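Local coordinates for protein epsin 1 (PDB 5LP0) that probably binds membranes rich in phosphatidylinositol 4,5-bisphosphate, modifies their curvature and helps clathrin-coated invaginations form during receptor-mediated endocytosis, at residues L68-V80 against L128-E140. Numbering follows the deposited sequence.
Sequences LMEYLIKTGSERV and LREERIHALKTKE
Arg132 reaches from helix 125-139 to the turn that follows helix 59-75 and grips one backbone oxygen with two nitrogens: NH1 lies 2.7 Å from Gly76 O, and NH2 lies 3.1 Å from the same Gly76 O. The carbonyl oxygen sits only 5° out of the guanidinium plane, an end-on fork that a long, extended arginine can deliver from a neighbouring helix. Glu78 crosses it, with its CG lying over one guanidinium face and its OE2 in a long, purely electrostatic salt bridge with Arg132 NE at 3.6 Å. A methionine in place of Arg132 would probably leave Gly76 O without both donors and take a nearby positive charge from the Glu78 carboxylate. In this all-helical ENTH domain the last helix crosses the end of helix 59-75 nearly at a right angle (-95°), where the small Ala135 lets the backbones approach, its CB 3.5 Å from Lys74 CB. Lys74, fully extended beyond CG, runs beside Glu131; the bend at chi2 (-75°) swings the Glu131 carboxylate toward the lysine's end, and OE1 of Glu131 meets Lys74 NZ at 3.0 Å, from above the carboxylate plane; Glu70 takes the same ammonium from its own helix. Thr75 turns OG1 back to Tyr71 O, over the tyrosine ring, and sets CG2 against Lys139 CD, 3.5 Å away in one of two modelled conformers of the lysine, while the Lys139 ammonium forms a salt bridge with Asp33. One water donates to both Thr75 OG1 and Ala135 O, bridging the helices.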
loop_
_atom_site.group_PDB
_atom_site.type_symbol
_atom_site.label_atom_id
_atom_site.label_comp_id
_atom_site.label_asym_id
_atom_site.label_seq_id
_atom_site.Cartn_x
_atom_site.Cartn_y
_atom_site.Cartn_z
ATOM N N LEU A 68 -2.267 -1.443 -1.717
ATOM C CA LEU A 68 -1.214 -0.994 -2.613
ATOM C C LEU A 68 0.162 -1.391 -2.071
ATOM O O LEU A 68 0.999 -1.919 -2.816
ATOM C CB LEU A 68 -1.315 0.508 -2.832
ATOM C CG LEU A 68 -0.167 1.094 -3.651
ATOM C CD1 LEU A 68 -0.161 0.509 -5.064
ATOM C CD2 LEU A 68 -0.279 2.600 -3.710
ATOM N N MET A 69 0.423 -1.162 -0.795
ATOM C CA MET A 69 1.719 -1.496 -0.243
ATOM C C MET A 69 1.983 -2.989 -0.394
ATOM O O MET A 69 3.092 -3.374 -0.784
ATOM C CB MET A 69 1.845 -1.074 1.220
ATOM C CG MET A 69 3.298 -1.131 1.703
ATOM S SD MET A 69 4.374 0.118 0.900
ATOM C CE MET A 69 4.383 1.391 2.154
ATOM N N GLU A 70 0.999 -3.837 -0.126
ATOM C CA GLU A 70 1.179 -5.262 -0.310
ATOM C C GLU A 70 1.565 -5.589 -1.754
ATOM O O GLU A 70 2.497 -6.368 -2.019
ATOM C CB GLU A 70 -0.098 -5.998 0.059
ATOM C CG GLU A 70 0.018 -7.501 -0.148
ATOM C CD GLU A 70 -1.237 -8.235 0.239
ATOM O OE1 GLU A 70 -2.305 -7.598 0.383
ATOM O OE2 GLU A 70 -1.154 -9.465 0.415
ATOM N N TYR A 71 0.840 -5.009 -2.694
ATOM C CA TYR A 71 1.128 -5.231 -4.107
ATOM C C TYR A 71 2.559 -4.793 -4.451
ATOM O O TYR A 71 3.272 -5.478 -5.185
ATOM C CB TYR A 71 0.125 -4.468 -4.965
ATOM C CG TYR A 71 0.294 -4.712 -6.449
ATOM C CD1 TYR A 71 -0.415 -5.704 -7.078
ATOM C CD2 TYR A 71 1.162 -3.948 -7.211
ATOM C CE1 TYR A 71 -0.292 -5.922 -8.425
ATOM C CE2 TYR A 71 1.318 -4.177 -8.569
ATOM C CZ TYR A 71 0.595 -5.175 -9.165
ATOM O OH TYR A 71 0.725 -5.418 -10.508
ATOM N N LEU A 72 3.003 -3.653 -3.929
ATOM C CA LEU A 72 4.348 -3.156 -4.215
ATOM C C LEU A 72 5.439 -3.983 -3.538
ATOM O O LEU A 72 6.522 -4.193 -4.091
ATOM C CB LEU A 72 4.437 -1.701 -3.768
ATOM C CG LEU A 72 3.521 -0.694 -4.457
ATOM C CD1 LEU A 72 3.777 0.714 -3.894
ATOM C CD2 LEU A 72 3.687 -0.702 -5.983
ATOM N N ILE A 73 5.171 -4.466 -2.338
ATOM C CA ILE A 73 6.082 -5.372 -1.649
ATOM C C ILE A 73 6.325 -6.623 -2.499
ATOM O O ILE A 73 7.474 -7.074 -2.632
ATOM C CB ILE A 73 5.500 -5.787 -0.278
ATOM C CG1 ILE A 73 5.646 -4.643 0.735
ATOM C CG2 ILE A 73 6.145 -7.064 0.246
ATOM C CD1 ILE A 73 4.672 -4.747 1.924
ATOM N N LYS A 74 5.269 -7.152 -3.097
ATOM C CA LYS A 74 5.349 -8.416 -3.838
ATOM C C LYS A 74 5.767 -8.241 -5.297
ATOM O O LYS A 74 6.348 -9.149 -5.889
ATOM C CB LYS A 74 3.999 -9.122 -3.796
ATOM C CG LYS A 74 3.575 -9.596 -2.422
ATOM C CD LYS A 74 2.208 -10.237 -2.479
ATOM C CE LYS A 74 1.799 -10.691 -1.106
ATOM N NZ LYS A 74 0.473 -11.388 -1.125
ATOM N N THR A 75 5.506 -7.074 -5.874
ATOM C CA THR A 75 5.599 -6.889 -7.323
ATOM C C THR A 75 6.607 -5.810 -7.759
ATOM O O THR A 75 7.019 -5.770 -8.928
ATOM C CB THR A 75 4.223 -6.500 -7.892
ATOM O OG1 THR A 75 3.180 -7.196 -7.175
ATOM C CG2 THR A 75 4.146 -6.853 -9.339
ATOM N N GLY A 76 6.973 -4.934 -6.826
ATOM C CA GLY A 76 7.841 -3.810 -7.106
ATOM C C GLY A 76 9.290 -4.099 -6.758
ATOM O O GLY A 76 9.677 -5.244 -6.519
ATOM N N SER A 77 10.100 -3.049 -6.741
ATOM C CA SER A 77 11.490 -3.143 -6.301
ATOM C C SER A 77 11.592 -3.739 -4.898
ATOM O O SER A 77 10.734 -3.501 -4.043
ATOM C CB SER A 77 12.108 -1.744 -6.290
ATOM O OG SER A 77 13.366 -1.750 -5.640
ATOM N N GLU A 78 12.630 -4.532 -4.659
ATOM C CA GLU A 78 12.847 -5.107 -3.345
ATOM C C GLU A 78 13.117 -4.036 -2.287
ATOM O O GLU A 78 13.018 -4.308 -1.096
ATOM C CB GLU A 78 13.942 -6.188 -3.399
ATOM C CG GLU A 78 13.499 -7.415 -4.212
ATOM C CD GLU A 78 14.442 -8.604 -4.129
ATOM O OE1 GLU A 78 15.634 -8.436 -3.784
ATOM O OE2 GLU A 78 13.970 -9.717 -4.407
ATOM N N ARG A 79 13.412 -2.812 -2.734
ATOM C CA ARG A 79 13.563 -1.674 -1.826
ATOM C C ARG A 79 12.261 -1.354 -1.109
ATOM O O ARG A 79 12.283 -0.769 -0.040
ATOM C CB ARG A 79 14.024 -0.422 -2.581
ATOM C CG ARG A 79 15.434 -0.505 -3.179
ATOM C CD ARG A 79 15.933 0.859 -3.723
ATOM N NE ARG A 79 16.086 1.829 -2.635
ATOM C CZ ARG A 79 15.685 3.098 -2.684
ATOM N NH1 ARG A 79 15.112 3.589 -3.775
ATOM N NH2 ARG A 79 15.862 3.889 -1.634
ATOM N N VAL A 80 11.136 -1.718 -1.710
ATOM C CA VAL A 80 9.835 -1.487 -1.073
ATOM C C VAL A 80 9.731 -2.290 0.230
ATOM O O VAL A 80 9.484 -1.723 1.311
ATOM C CB VAL A 80 8.652 -1.841 -2.000
ATOM C CG1 VAL A 80 7.310 -1.649 -1.237
ATOM C CG2 VAL A 80 8.661 -0.979 -3.266
ATOM N N LEU A 128 8.092 -13.844 1.674
ATOM C CA LEU A 128 8.229 -12.773 0.704
ATOM C C LEU A 128 8.743 -13.322 -0.639
ATOM O O LEU A 128 8.225 -12.952 -1.684
ATOM C CB LEU A 128 9.101 -11.635 1.265
ATOM C CG LEU A 128 8.443 -10.836 2.415
ATOM C CD1 LEU A 128 9.479 -10.164 3.331
ATOM C CD2 LEU A 128 7.456 -9.780 1.902
ATOM N N ARG A 129 9.738 -14.214 -0.616
ATOM C CA ARG A 129 10.240 -14.802 -1.874
ATOM C C ARG A 129 9.186 -15.572 -2.679
ATOM O O ARG A 129 9.067 -15.408 -3.914
ATOM C CB ARG A 129 11.429 -15.722 -1.617
ATOM C CG ARG A 129 12.719 -15.002 -1.315
ATOM C CD ARG A 129 13.882 -15.974 -1.380
ATOM N NE ARG A 129 13.643 -17.145 -0.536
ATOM C CZ ARG A 129 13.948 -17.220 0.757
ATOM N NH1 ARG A 129 14.510 -16.192 1.387
ATOM N NH2 ARG A 129 13.684 -18.333 1.432
ATOM N N GLU A 130 8.423 -16.415 -1.982
ATOM C CA GLU A 130 7.342 -17.207 -2.576
ATOM C C GLU A 130 6.259 -16.305 -3.176
ATOM O O GLU A 130 5.740 -16.530 -4.309
ATOM C CB GLU A 130 6.731 -18.109 -1.488
ATOM C CG GLU A 130 7.698 -19.179 -0.975
ATOM C CD GLU A 130 7.472 -19.605 0.477
ATOM O OE1 GLU A 130 6.514 -19.140 1.141
ATOM O OE2 GLU A 130 8.276 -20.436 0.947
ATOM N N GLU A 131 5.915 -15.275 -2.403
ATOM C CA GLU A 131 4.868 -14.348 -2.791
ATOM C C GLU A 131 5.350 -13.578 -4.001
ATOM O O GLU A 131 4.564 -13.287 -4.879
ATOM C CB GLU A 131 4.519 -13.374 -1.661
ATOM C CG GLU A 131 3.864 -14.049 -0.460
ATOM C CD GLU A 131 2.416 -14.433 -0.671
ATOM O OE1 GLU A 131 1.809 -13.996 -1.678
ATOM O OE2 GLU A 131 1.889 -15.176 0.195
ATOM N N ARG A 132 6.639 -13.270 -4.077
ATOM C CA ARG A 132 7.156 -12.499 -5.210
ATOM C C ARG A 132 7.101 -13.289 -6.512
ATOM O O ARG A 132 6.705 -12.767 -7.518
ATOM C CB ARG A 132 8.580 -12.045 -4.941
ATOM C CG ARG A 132 9.168 -11.184 -6.033
ATOM C CD ARG A 132 10.482 -10.594 -5.579
ATOM N NE ARG A 132 11.037 -9.669 -6.552
ATOM C CZ ARG A 132 10.669 -8.398 -6.664
ATOM N NH1 ARG A 132 9.716 -7.899 -5.892
ATOM N NH2 ARG A 132 11.247 -7.646 -7.569
ATOM N N ILE A 133 7.485 -14.556 -6.486
ATOM C CA ILE A 133 7.355 -15.382 -7.688
ATOM C C ILE A 133 5.907 -15.406 -8.172
ATOM O O ILE A 133 5.632 -15.160 -9.360
ATOM C CB ILE A 133 7.838 -16.786 -7.416
ATOM C CG1 ILE A 133 9.369 -16.789 -7.324
ATOM C CG2 ILE A 133 7.376 -17.751 -8.541
ATOM C CD1 ILE A 133 9.956 -18.132 -6.860
ATOM N N HIS A 134 4.980 -15.688 -7.260
ATOM C CA HIS A 134 3.572 -15.729 -7.665
ATOM C C HIS A 134 3.071 -14.354 -8.166
ATOM O O HIS A 134 2.362 -14.253 -9.171
ATOM C CB HIS A 134 2.707 -16.227 -6.508
ATOM C CG HIS A 134 1.241 -16.279 -6.829
ATOM N ND1 HIS A 134 0.651 -17.367 -7.431
ATOM C CD2 HIS A 134 0.256 -15.368 -6.645
ATOM C CE1 HIS A 134 -0.643 -17.133 -7.592
ATOM N NE2 HIS A 134 -0.906 -15.925 -7.130
ATOM N N ALA A 135 3.487 -13.287 -7.498
ATOM C CA ALA A 135 2.999 -11.953 -7.828
ATOM C C ALA A 135 3.540 -11.504 -9.190
ATOM O O ALA A 135 2.840 -10.861 -9.959
ATOM C CB ALA A 135 3.402 -10.966 -6.762
ATOM N N LEU A 136 4.782 -11.859 -9.492
ATOM C CA LEU A 136 5.417 -11.426 -10.731
ATOM C C LEU A 136 4.800 -12.194 -11.876
ATOM O O LEU A 136 4.660 -11.675 -12.972
ATOM C CB LEU A 136 6.939 -11.626 -10.707
ATOM C CG LEU A 136 7.709 -10.662 -9.796
ATOM C CD1 LEU A 136 9.202 -10.945 -9.772
ATOM C CD2 LEU A 136 7.482 -9.202 -10.213
ATOM N N LYS A 137 4.419 -13.435 -11.624
ATOM C CA LYS A 137 3.677 -14.177 -12.631
ATOM C C LYS A 137 2.301 -13.568 -12.913
ATOM O O LYS A 137 1.893 -13.485 -14.068
ATOM C CB LYS A 137 3.598 -15.640 -12.232
ATOM C CG LYS A 137 4.980 -16.285 -12.250
ATOM C CD LYS A 137 4.977 -17.660 -11.602
ATOM C CE LYS A 137 4.157 -18.642 -12.421
ATOM N NZ LYS A 137 4.764 -18.748 -13.772
ATOM N N THR A 138 1.605 -13.107 -11.876
ATOM C CA THR A 138 0.357 -12.381 -12.090
ATOM C C THR A 138 0.602 -11.109 -12.936
ATOM O O THR A 138 -0.146 -10.832 -13.882
ATOM C CB THR A 138 -0.300 -12.023 -10.738
ATOM O OG1 THR A 138 -0.588 -13.228 -10.005
ATOM C CG2 THR A 138 -1.598 -11.232 -10.948
ATOM N N LYS A 139 1.669 -10.370 -12.614
ATOM C CA LYS A 139 2.009 -9.119 -13.297
ATOM C C LYS A 139 2.259 -9.354 -14.779
ATOM O O LYS A 139 1.689 -8.669 -15.634
ATOM C CB LYS A 139 3.258 -8.503 -12.664
ATOM C CG LYS A 139 3.742 -7.199 -13.312
ATOM C CD LYS A 139 5.073 -6.768 -12.699
ATOM C CE LYS A 139 5.409 -5.306 -12.966
ATOM N NZ LYS A 139 6.268 -5.148 -14.160
ATOM N N GLU A 140 3.125 -10.312 -15.085
ATOM C CA GLU A 140 3.405 -10.660 -16.479
ATOM C C GLU A 140 2.320 -11.648 -16.911
ATOM O O GLU A 140 1.376 -11.312 -17.623
ATOM C CB GLU A 140 4.785 -11.323 -16.626
ATOM C CG GLU A 140 4.695 -12.797 -16.340
ATOM C CD GLU A 140 5.965 -13.625 -16.543
ATOM O OE1 GLU A 140 5.804 -14.841 -16.338
ATOM O OE2 GLU A 140 7.076 -13.125 -16.905
HETATM O O HOH W 1 1.163 -8.924 -8.922
#